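Local coordinates for uncharacterized protein (Arthrobacter sp., PDB 3BL4) that is of unknown function but belongs to the STAS clan and forms a two-subunit assembly in which beta sheets run on from one chain to the other, at residues A12-T15 with I21-L24; A30-A35 with A71-P76; R39-V44 with H53-D58; S80-L85 with F97-N102. All coordinates share one frame; numbering follows the deposited sequence.

Contact 1. Residues A12-T15 with I21-L24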
loop_
_atom_site.group_PDB
_atom_site.type_symbol
_atom_site.label_atom_id
_atom_site.label_comp_id
_atom_site.label_asym_id
_atom_site.label_seq_id
_atom_site.Cartn_x
_atom_site.Cartn_y
_atom_site.Cartn_z
ATOM N N ALA A 12 -17.940 10.360 8.502
ATOM C CA ALA A 12 -16.816 9.754 7.773
ATOM C C ALA A 12 -16.373 8.424 8.396
ATOM O O ALA A 12 -15.245 7.977 8.166
ATOM C CB ALA A 12 -15.629 10.749 7.693
ATOM N N GLY A 13 -17.274 7.807 9.169
ATOM C CA GLY A 13 -16.957 6.639 10.000
ATOM C C GLY A 13 -15.753 6.843 10.918
ATOM O O GLY A 13 -14.981 5.911 11.137
ATOM N N LEU A 14 -15.588 8.057 11.447
ATOM C CA LEU A 14 -14.388 8.414 12.198
ATOM C C LEU A 14 -14.764 9.014 13.550
ATOM O O LEU A 14 -15.630 9.880 13.614
ATOM C CB LEU A 14 -13.515 9.385 11.381
ATOM C CG LEU A 14 -12.231 9.956 12.006
ATOM C CD1 LEU A 14 -11.187 8.882 12.352
ATOM C CD2 LEU A 14 -11.635 10.983 11.074
ATOM N N THR A 15 -14.116 8.525 14.614
ATOM C CA THR A 15 -14.281 9.036 15.965
ATOM C C THR A 15 -12.935 9.020 16.709
ATOM O O THR A 15 -12.109 8.149 16.472
ATOM C CB THR A 15 -15.302 8.200 16.762
ATOM O OG1 THR A 15 -14.784 6.889 16.971
ATOM C CG2 THR A 15 -16.649 8.091 16.038
ATOM N N ILE A 21 -8.018 6.771 21.627
ATOM C CA ILE A 21 -7.788 5.947 20.445
ATOM C C ILE A 21 -8.694 6.425 19.313
ATOM O O ILE A 21 -9.876 6.627 19.531
ATOM C CB ILE A 21 -8.006 4.464 20.805
ATOM C CG1 ILE A 21 -6.823 3.996 21.658
ATOM C CG2 ILE A 21 -8.132 3.627 19.580
ATOM C CD1 ILE A 21 -7.067 2.728 22.414
ATOM N N LEU A 22 -8.124 6.651 18.130
ATOM C CA LEU A 22 -8.913 6.919 16.919
ATOM C C LEU A 22 -9.496 5.630 16.368
ATOM O O LEU A 22 -8.819 4.612 16.351
ATOM C CB LEU A 22 -8.057 7.550 15.814
ATOM C CG LEU A 22 -7.489 8.958 15.987
ATOM C CD1 LEU A 22 -6.216 9.126 15.156
ATOM C CD2 LEU A 22 -8.508 10.008 15.620
ATOM N N ARG A 23 -10.750 5.683 15.916
ATOM C CA ARG A 23 -11.376 4.551 15.239
ATOM C C ARG A 23 -11.908 4.993 13.891
ATOM O O ARG A 23 -12.790 5.854 13.817
ATOM C CB ARG A 23 -12.493 3.957 16.103
ATOM C CG ARG A 23 -11.913 3.363 17.357
ATOM C CD ARG A 23 -12.916 2.793 18.323
ATOM N NE ARG A 23 -12.246 2.597 19.612
ATOM C CZ ARG A 23 -12.586 1.693 20.523
ATOM N NH1 ARG A 23 -13.594 0.860 20.313
ATOM N NH2 ARG A 23 -11.891 1.612 21.656
ATOM N N LEU A 24 -11.344 4.411 12.836
ATOM C CA LEU A 24 -11.769 4.664 11.459
ATOM C C LEU A 24 -12.471 3.441 10.859
ATOM O O LEU A 24 -11.925 2.342 10.836
ATOM C CB LEU A 24 -10.559 5.043 10.596
ATOM C CG LEU A 24 -10.787 5.289 9.096
ATOM C CD1 LEU A 24 -11.730 6.467 8.820
ATOM C CD2 LEU A 24 -9.442 5.457 8.390
#
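T15 and R23 are an antiparallel hydrogen-bonded pair, T15 N giving to R23 O at 3.1 Å and R23 N to T15 O at 2.9 Å, and the neighbouring non-hydrogen-bonded pair L14 and L24 brings their CA atoms to 4.6 Å. CA-H...O contacts fill the spaces between, among them L14 CA to R23 O at 3.4 Å.

T15 and R23 share one face of the sheet. The hydroxyl of T15 stands between its own backbone N and carbonyl carbon (chi1 66°), which turns OG1 across to R23 CB, 3.8 Å away. Beyond CB, the extended arm of R23 leads off the pair, and its NH2 forms a salt bridge with D19.

These two short strands, 14-16 and 22-25, make a beta hairpin, and 22-25 continues the sheet by pairing on its other edge with 53-58.

L14 and L24 occupy the other face, which turns to helix 34-48. L14 CD1, whose nearest neighbour across the hairpin is R23 O, lies loosely against L24 CB (4.3 Å) and L22 CD2 (4.4 Å), and L14 packs on V44 and L47 of helix 34-48. L24 swings CG opposite its backbone N (chi1 177°), carrying CD1 to A12 O, in the loop that leads into the first strand, at 3.9 Å; the same residue packs on F98 of the second subunit.

Contact 2. Residues A30-A35 with A71-P76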
loop_
_atom_site.group_PDB
_atom_site.type_symbol
_atom_site.label_atom_id
_atom_site.label_comp_id
_atom_site.label_asym_id
_atom_site.label_seq_id
_atom_site.Cartn_x
_atom_site.Cartn_y
_atom_site.Cartn_z
ATOM N N ALA A 30 -17.985 -2.603 -0.050
ATOM C CA ALA A 30 -17.214 -3.396 -1.002
ATOM C C ALA A 30 -16.463 -2.539 -2.023
ATOM O O ALA A 30 -15.650 -3.070 -2.780
ATOM C CB ALA A 30 -18.111 -4.387 -1.705
ATOM N N ALA A 31 -16.732 -1.231 -2.055
ATOM C CA ALA A 31 -16.030 -0.325 -2.974
ATOM C C ALA A 31 -14.673 0.050 -2.385
ATOM O O ALA A 31 -14.596 0.451 -1.221
ATOM C CB ALA A 31 -16.860 0.926 -3.247
ATOM N N ILE A 32 -13.612 -0.102 -3.179
ATOM C CA ILE A 32 -12.258 0.243 -2.751
ATOM C C ILE A 32 -11.590 1.141 -3.771
ATOM O O ILE A 32 -11.264 0.686 -4.856
ATOM C CB ILE A 32 -11.348 -1.003 -2.569
ATOM C CG1 ILE A 32 -11.888 -1.931 -1.481
ATOM C CG2 ILE A 32 -9.924 -0.565 -2.229
ATOM C CD1 ILE A 32 -12.294 -3.289 -1.994
ATOM N N THR A 33 -11.376 2.410 -3.431
ATOM C CA THR A 33 -10.631 3.303 -4.308
ATOM C C THR A 33 -9.464 3.960 -3.583
ATOM O O THR A 33 -9.480 4.106 -2.369
ATOM C CB THR A 33 -11.542 4.402 -4.947
ATOM O OG1 THR A 33 -11.789 5.455 -4.005
ATOM C CG2 THR A 33 -12.870 3.808 -5.448
ATOM N N ALA A 34 -8.453 4.358 -4.346
ATOM C CA ALA A 34 -7.302 5.062 -3.803
ATOM C C ALA A 34 -7.723 6.399 -3.198
ATOM O O ALA A 34 -7.269 6.766 -2.113
ATOM C CB ALA A 34 -6.267 5.284 -4.898
ATOM N N ALA A 35 -8.584 7.121 -3.918
ATOM C CA ALA A 35 -9.111 8.405 -3.473
ATOM C C ALA A 35 -9.820 8.328 -2.129
ATOM O O ALA A 35 -9.678 9.238 -1.325
ATOM C CB ALA A 35 -10.076 8.989 -4.528
ATOM N N ALA A 71 -12.888 -9.251 -4.846
ATOM C CA ALA A 71 -13.374 -8.812 -6.144
ATOM C C ALA A 71 -12.376 -7.902 -6.843
ATOM O O ALA A 71 -12.120 -8.096 -8.027
ATOM C CB ALA A 71 -14.742 -8.100 -6.005
ATOM N N VAL A 72 -11.814 -6.923 -6.136
ATOM C CA VAL A 72 -10.860 -5.996 -6.765
ATOM C C VAL A 72 -9.397 -6.476 -6.769
ATOM O O VAL A 72 -8.640 -6.097 -7.668
ATOM C CB VAL A 72 -10.916 -4.546 -6.172
ATOM C CG1 VAL A 72 -12.358 -4.018 -6.110
ATOM C CG2 VAL A 72 -10.246 -4.478 -4.813
ATOM N N PHE A 73 -8.998 -7.295 -5.793
ATOM C CA PHE A 73 -7.578 -7.677 -5.631
ATOM C C PHE A 73 -7.229 -9.130 -5.986
ATOM O O PHE A 73 -6.083 -9.542 -5.814
ATOM C CB PHE A 73 -7.099 -7.414 -4.195
ATOM C CG PHE A 73 -7.033 -5.955 -3.814
ATOM C CD1 PHE A 73 -6.090 -5.119 -4.374
ATOM C CD2 PHE A 73 -7.882 -5.437 -2.850
ATOM C CE1 PHE A 73 -6.016 -3.779 -4.004
ATOM C CE2 PHE A 73 -7.805 -4.106 -2.474
ATOM C CZ PHE A 73 -6.867 -3.279 -3.051
ATOM N N GLY A 74 -8.180 -9.906 -6.492
ATOM C CA GLY A 74 -7.895 -11.303 -6.892
ATOM C C GLY A 74 -7.307 -11.473 -8.290
ATOM O O GLY A 74 -7.151 -12.590 -8.768
ATOM N N ARG A 75 -6.930 -10.363 -8.918
ATOM C CA ARG A 75 -6.502 -10.341 -10.321
ATOM C C ARG A 75 -5.177 -11.092 -10.542
ATOM O O ARG A 75 -4.304 -11.108 -9.670
ATOM C CB ARG A 75 -6.375 -8.893 -10.823
ATOM C CG ARG A 75 -7.387 -7.898 -10.200
ATOM C CD ARG A 75 -8.026 -6.992 -11.234
ATOM N NE ARG A 75 -7.101 -6.008 -11.798
ATOM C CZ ARG A 75 -7.244 -5.426 -12.990
ATOM N NH1 ARG A 75 -8.271 -5.726 -13.787
ATOM N NH2 ARG A 75 -6.339 -4.543 -13.402
ATOM N N PRO A 76 -5.018 -11.708 -11.727
ATOM C CA PRO A 76 -3.830 -12.534 -11.969
ATOM C C PRO A 76 -2.568 -11.691 -12.064
ATOM O O PRO A 76 -2.613 -10.551 -12.518
ATOM C CB PRO A 76 -4.128 -13.192 -13.321
ATOM C CG PRO A 76 -5.057 -12.231 -14.007
ATOM C CD PRO A 76 -5.899 -11.636 -12.911
#
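I32 meets V72 and F73 by van der Waals packing alone; no hydrogen bond or salt bridge crosses between 30-35 and 71-76. Its side chain splits the work between two branches. The longer one brings CD1 obliquely against the methyls of V72, CG2 at 3.7 Å and CG1 at 4.2 Å. The shorter one, CG2, lies anti to the backbone N (chi1 -62°, measured to CG1) and comes obliquely to the ring of F73, with CE2 at 4.1 Å and CZ at 4.2 Å.

Within 71-76, V72 CG2 lies 3.2 Å above the plane of the F73 ring, offset toward its rim, and the same methyl is the one that I32 CD1 touches. F97 of the second subunit meets the F73 ring edge-to-face and also packs on I32. Shortening I32 to an alanine removes both touching methyls, which is likely to leave V72 CG2 and that side of the F73 ring without their mate.

The polar groups nearby serve other joins: T33, the N-cap of helix 34-48, bonds through OG1 to D36 N, and R75 forms a salt bridge with E38 of the second subunit. With methyls and an aromatic ring as its only partners, the contact is purely apolar and depends on shape, with no directional bond to fix its register.

Contact 3. Residues R39-V44 with H53-D58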
loop_
_atom_site.group_PDB
_atom_site.type_symbol
_atom_site.label_atom_id
_atom_site.label_comp_id
_atom_site.label_asym_id
_atom_site.label_seq_id
_atom_site.Cartn_x
_atom_site.Cartn_y
_atom_site.Cartn_z
ATOM N N ARG A 39 -8.738 10.128 1.212
ATOM C CA ARG A 39 -9.690 11.012 1.859
ATOM C C ARG A 39 -9.863 10.606 3.313
ATOM O O ARG A 39 -9.971 11.460 4.183
ATOM C CB ARG A 39 -11.042 10.996 1.146
ATOM C CG ARG A 39 -12.018 12.099 1.616
ATOM C CD ARG A 39 -13.046 12.466 0.530
ATOM N NE ARG A 39 -13.652 11.273 -0.095
ATOM C CZ ARG A 39 -13.539 10.908 -1.382
ATOM N NH1 ARG A 39 -12.861 11.639 -2.273
ATOM N NH2 ARG A 39 -14.128 9.789 -1.790
ATOM N N ALA A 40 -9.877 9.302 3.572
ATOM C CA ALA A 40 -10.018 8.803 4.933
ATOM C C ALA A 40 -8.879 9.283 5.824
ATOM O O ALA A 40 -9.118 9.640 6.967
ATOM C CB ALA A 40 -10.116 7.278 4.951
HETATM N N MSE A 41 -7.650 9.294 5.303
HETATM C CA MSE A 41 -6.504 9.745 6.090
HETATM C C MSE A 41 -6.538 11.266 6.268
HETATM O O MSE A 41 -6.134 11.773 7.321
HETATM C CB MSE A 41 -5.183 9.313 5.462
HETATM C CG MSE A 41 -3.956 9.731 6.285
HETATM SE SE MSE A 41 -3.825 8.754 7.962
HETATM C CE MSE A 41 -3.080 7.218 7.304
ATOM N N LEU A 42 -7.025 11.984 5.252
ATOM C CA LEU A 42 -7.172 13.441 5.346
ATOM C C LEU A 42 -8.078 13.794 6.510
ATOM O O LEU A 42 -7.756 14.666 7.284
ATOM C CB LEU A 42 -7.731 14.058 4.053
ATOM C CG LEU A 42 -8.071 15.552 4.134
ATOM C CD1 LEU A 42 -6.830 16.363 4.454
ATOM C CD2 LEU A 42 -8.717 16.047 2.834
ATOM N N ARG A 43 -9.199 13.092 6.624
ATOM C CA ARG A 43 -10.163 13.314 7.700
ATOM C C ARG A 43 -9.589 12.972 9.080
ATOM O O ARG A 43 -9.903 13.634 10.057
ATOM C CB ARG A 43 -11.449 12.506 7.457
ATOM C CG ARG A 43 -12.201 12.828 6.152
ATOM C CD ARG A 43 -12.557 14.322 5.984
ATOM N NE ARG A 43 -13.413 14.818 7.065
ATOM C CZ ARG A 43 -14.725 14.578 7.194
ATOM N NH1 ARG A 43 -15.403 13.845 6.308
ATOM N NH2 ARG A 43 -15.374 15.077 8.236
ATOM N N VAL A 44 -8.786 11.920 9.156
ATOM C CA VAL A 44 -8.081 11.570 10.394
ATOM C C VAL A 44 -7.167 12.710 10.827
ATOM O O VAL A 44 -7.127 13.077 12.007
ATOM C CB VAL A 44 -7.204 10.322 10.218
ATOM C CG1 VAL A 44 -6.199 10.210 11.372
ATOM C CG2 VAL A 44 -8.068 9.059 10.084
ATOM N N HIS A 53 -2.494 10.254 18.001
ATOM C CA HIS A 53 -3.193 9.185 18.724
ATOM C C HIS A 53 -3.035 7.870 18.013
ATOM O O HIS A 53 -2.891 7.840 16.799
ATOM C CB HIS A 53 -4.697 9.457 18.825
ATOM C CG HIS A 53 -5.044 10.801 19.375
ATOM N ND1 HIS A 53 -5.465 11.846 18.578
ATOM C CD2 HIS A 53 -5.027 11.276 20.638
ATOM C CE1 HIS A 53 -5.702 12.902 19.329
ATOM N NE2 HIS A 53 -5.444 12.583 20.583
ATOM N N PRO A 54 -3.076 6.758 18.761
ATOM C CA PRO A 54 -3.173 5.454 18.107
ATOM C C PRO A 54 -4.475 5.357 17.336
ATOM O O PRO A 54 -5.451 5.950 17.755
ATOM C CB PRO A 54 -3.195 4.473 19.279
ATOM C CG PRO A 54 -2.627 5.215 20.434
ATOM C CD PRO A 54 -3.006 6.639 20.227
HETATM N N MSE A 55 -4.489 4.616 16.232
HETATM C CA MSE A 55 -5.700 4.429 15.436
HETATM C C MSE A 55 -5.983 2.961 15.182
HETATM O O MSE A 55 -5.079 2.186 14.862
HETATM C CB MSE A 55 -5.581 5.098 14.080
HETATM C CG MSE A 55 -6.807 4.930 13.223
HETATM SE SE MSE A 55 -6.864 6.275 11.856
HETATM C CE MSE A 55 -5.417 5.769 10.926
ATOM N N LEU A 56 -7.252 2.600 15.329
ATOM C CA LEU A 56 -7.768 1.330 14.852
ATOM C C LEU A 56 -8.492 1.605 13.531
ATOM O O LEU A 56 -9.372 2.469 13.481
ATOM C CB LEU A 56 -8.727 0.742 15.897
ATOM C CG LEU A 56 -9.446 -0.564 15.549
ATOM C CD1 LEU A 56 -8.572 -1.736 15.868
ATOM C CD2 LEU A 56 -10.760 -0.668 16.303
ATOM N N VAL A 57 -8.096 0.912 12.459
ATOM C CA VAL A 57 -8.850 0.938 11.197
ATOM C C VAL A 57 -9.702 -0.318 11.162
ATOM O O VAL A 57 -9.194 -1.426 10.997
ATOM C CB VAL A 57 -7.953 1.060 9.937
ATOM C CG1 VAL A 57 -8.790 1.203 8.662
ATOM C CG2 VAL A 57 -7.025 2.271 10.049
ATOM N N ASP A 58 -11.000 -0.132 11.378
ATOM C CA ASP A 58 -11.939 -1.233 11.431
ATOM C C ASP A 58 -12.365 -1.552 10.001
ATOM O O ASP A 58 -13.181 -0.836 9.409
ATOM C CB ASP A 58 -13.144 -0.842 12.300
ATOM C CG ASP A 58 -14.014 -2.021 12.692
ATOM O OD1 ASP A 58 -13.794 -3.167 12.226
ATOM O OD2 ASP A 58 -14.945 -1.784 13.484
#
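M55 of strand 53-58 meets V44 and M41 of helix 34-48 without any ring or other flat group taking part; two selenomethionines and a valine do all the touching. V44 and M55 reach toward each other tip to tip. The selenium of M55 is cupped by both valine methyls, with V44 CG2 at 3.5 Å from M55 SE and V44 CG1 at 4.0 Å. M55 sends CG anti to its backbone N (chi1 180°) and continues extended to SE, then bends at the last torsion (chi3 66°), which turns CE off the line of approach. That methyl meets the second selenomethionine, M41 SE lying 4.5 Å from M55 CE, a looser touch at the flank of the main one.

M41 and V44 lie three residues apart on one side of the helix. Strand 22-25 lies next to the contact, L22 packing on both V44 and M55. Strands 22-25 and 53-58 form a beta-alpha-beta unit with helix 34-48, which lies over the two parallel strands. The second subunit adds to the packing: 53-58 pairs in parallel with a strand of that chain, I82 of the second subunit packs on M55, and N102 of the second subunit on M41.

V44 and M55 together span the 9.1 Å between their CA atoms. M41 and M55 are selenomethionines in the crystal, but the unbranched, apolar reach of a methionine-type chain is what closes this distance, and the junction between helix and sheet is buried and apolar, with no polar group to be satisfied across it.

Contact 4. Residues S80-L85 with F97-N102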
loop_
_atom_site.group_PDB
_atom_site.type_symbol
_atom_site.label_atom_id
_atom_site.label_comp_id
_atom_site.label_asym_id
_atom_site.label_seq_id
_atom_site.Cartn_x
_atom_site.Cartn_y
_atom_site.Cartn_z
ATOM N N SER A 80 6.580 -13.950 -11.149
ATOM C CA SER A 80 6.806 -15.058 -10.206
ATOM C C SER A 80 7.480 -14.595 -8.910
ATOM O O SER A 80 7.351 -15.243 -7.865
ATOM C CB SER A 80 7.658 -16.148 -10.863
ATOM O OG SER A 80 8.897 -15.603 -11.292
ATOM N N ARG A 81 8.232 -13.501 -8.993
ATOM C CA ARG A 81 8.750 -12.798 -7.823
ATOM C C ARG A 81 9.077 -11.387 -8.263
ATOM O O ARG A 81 9.284 -11.159 -9.453
ATOM C CB ARG A 81 9.975 -13.504 -7.233
ATOM C CG ARG A 81 11.078 -13.804 -8.206
ATOM C CD ARG A 81 11.921 -15.029 -7.792
ATOM N NE ARG A 81 12.827 -14.766 -6.663
ATOM C CZ ARG A 81 12.706 -15.260 -5.431
ATOM N NH1 ARG A 81 11.696 -16.053 -5.103
ATOM N NH2 ARG A 81 13.620 -14.965 -4.509
ATOM N N ILE A 82 9.090 -10.427 -7.344
ATOM C CA ILE A 82 9.298 -9.022 -7.756
ATOM C C ILE A 82 10.373 -8.338 -6.924
ATOM O O ILE A 82 10.268 -8.305 -5.728
ATOM C CB ILE A 82 8.012 -8.189 -7.673
ATOM C CG1 ILE A 82 6.868 -8.861 -8.449
ATOM C CG2 ILE A 82 8.268 -6.782 -8.188
ATOM C CD1 ILE A 82 5.595 -8.026 -8.529
ATOM N N ALA A 83 11.423 -7.834 -7.572
ATOM C CA ALA A 83 12.444 -7.042 -6.902
ATOM C C ALA A 83 12.154 -5.614 -7.279
ATOM O O ALA A 83 12.072 -5.300 -8.460
ATOM C CB ALA A 83 13.847 -7.430 -7.365
ATOM N N LEU A 84 11.986 -4.744 -6.294
ATOM C CA LEU A 84 11.740 -3.357 -6.581
ATOM C C LEU A 84 13.006 -2.604 -6.238
ATOM O O LEU A 84 13.455 -2.637 -5.101
ATOM C CB LEU A 84 10.523 -2.849 -5.805
ATOM C CG LEU A 84 9.265 -3.675 -6.118
ATOM C CD1 LEU A 84 9.087 -4.789 -5.099
ATOM C CD2 LEU A 84 8.011 -2.839 -6.214
ATOM N N LEU A 85 13.589 -1.948 -7.240
ATOM C CA LEU A 85 14.903 -1.347 -7.107
ATOM C C LEU A 85 14.796 0.156 -7.004
ATOM O O LEU A 85 14.310 0.805 -7.931
ATOM C CB LEU A 85 15.738 -1.716 -8.320
ATOM C CG LEU A 85 17.119 -1.072 -8.519
ATOM C CD1 LEU A 85 18.047 -1.519 -7.401
ATOM C CD2 LEU A 85 17.662 -1.428 -9.905
ATOM N N PHE A 97 3.668 1.566 -2.407
ATOM C CA PHE A 97 2.568 2.040 -3.233
ATOM C C PHE A 97 2.226 1.010 -4.312
ATOM O O PHE A 97 1.105 0.502 -4.365
ATOM C CB PHE A 97 2.939 3.374 -3.880
ATOM C CG PHE A 97 1.806 4.032 -4.581
ATOM C CD1 PHE A 97 0.883 4.780 -3.873
ATOM C CD2 PHE A 97 1.665 3.919 -5.950
ATOM C CE1 PHE A 97 -0.181 5.391 -4.533
ATOM C CE2 PHE A 97 0.605 4.518 -6.611
ATOM C CZ PHE A 97 -0.315 5.249 -5.901
ATOM N N PHE A 98 3.212 0.671 -5.141
ATOM C CA PHE A 98 3.035 -0.256 -6.259
ATOM C C PHE A 98 2.413 -1.595 -5.797
ATOM O O PHE A 98 1.453 -2.081 -6.381
ATOM C CB PHE A 98 4.409 -0.494 -6.922
ATOM C CG PHE A 98 4.360 -1.342 -8.180
ATOM C CD1 PHE A 98 4.154 -0.753 -9.415
ATOM C CD2 PHE A 98 4.556 -2.723 -8.117
ATOM C CE1 PHE A 98 4.100 -1.524 -10.557
ATOM C CE2 PHE A 98 4.501 -3.493 -9.244
ATOM C CZ PHE A 98 4.278 -2.899 -10.476
ATOM N N LEU A 99 2.977 -2.156 -4.737
ATOM C CA LEU A 99 2.571 -3.442 -4.210
ATOM C C LEU A 99 1.244 -3.366 -3.486
ATOM O O LEU A 99 0.516 -4.363 -3.411
ATOM C CB LEU A 99 3.639 -3.982 -3.254
ATOM C CG LEU A 99 5.012 -4.358 -3.850
ATOM C CD1 LEU A 99 5.941 -4.885 -2.743
ATOM C CD2 LEU A 99 4.878 -5.401 -4.945
ATOM N N GLY A 100 0.963 -2.203 -2.905
ATOM C CA GLY A 100 -0.320 -1.930 -2.298
ATOM C C GLY A 100 -1.423 -1.940 -3.338
ATOM O O GLY A 100 -2.479 -2.536 -3.121
ATOM N N ILE A 101 -1.168 -1.286 -4.470
ATOM C CA ILE A 101 -2.133 -1.241 -5.578
ATOM C C ILE A 101 -2.342 -2.619 -6.201
ATOM O O ILE A 101 -3.462 -3.036 -6.423
ATOM C CB ILE A 101 -1.696 -0.277 -6.710
ATOM C CG1 ILE A 101 -1.510 1.157 -6.191
ATOM C CG2 ILE A 101 -2.711 -0.294 -7.825
ATOM C CD1 ILE A 101 -2.603 1.632 -5.323
ATOM N N ASN A 102 -1.254 -3.330 -6.450
ATOM C CA ASN A 102 -1.296 -4.536 -7.267
ATOM C C ASN A 102 -1.448 -5.877 -6.543
ATOM O O ASN A 102 -1.762 -6.887 -7.168
ATOM C CB ASN A 102 -0.091 -4.518 -8.211
ATOM C CG ASN A 102 -0.280 -3.515 -9.344
ATOM O OD1 ASN A 102 -1.250 -3.612 -10.101
ATOM N ND2 ASN A 102 0.609 -2.532 -9.437
#
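L84 packs against F98 and L99, and I82 joins them more loosely, all by apolar contact. L84 divides its two methyls between the helix residues: CD1 meets L99 CD1 at 3.9 Å, while CD2 comes obliquely to F98 CD2, also at 3.9 Å, and to L99 CG at 4.1 Å. The other methyl of L99, CD2, lies 4.5 Å from I82 CD1.

No hydrogen bond crosses the contact. On the helix, N102 ND2 sits 3.7 Å above the centre of the F98 ring and makes a weak, bent bond to F98 O at 3.2 Å (131°), while also donating to A37 O of the second subunit; R81 of the strand segment bonds to W120 O. The F98 ring thus has an amide nitrogen over one face and L84 CD2 approaching obliquely, and it also meets W26 of the second subunit.

Strand 82-85 and helix 97-102 run roughly antiparallel, their axes 11.1 Å apart at closest approach. Strand 82-85 pairs with 108-111 on one edge and with a strand of the second subunit on the other. This is a helix packed over parallel strands in a beta-alpha-beta crossover, consistent with the alpha/beta architecture of the STAS clan.

Contacts 3 and 4 are the buried ones, each an apolar helix-on-sheet layer of a beta-alpha-beta unit, but they lie on opposite sides of the chain's centre. Contact 1 is partly buried and differs in chemistry, held by backbone bonds of the hairpin; it shares a sheet with contact 3, since strands 22-25 and 53-58 are neighbours, and L24 O probably bonds to D58 N at 2.7 Å. Contact 2 is a small surface contact between the lead-in to helix 34-48, the helix of contact 3, and the region at the end of helix 64-73, and touches contact 4 through F73. All four reach the second subunit, whose strands continue the sheets of contacts 3 and 4.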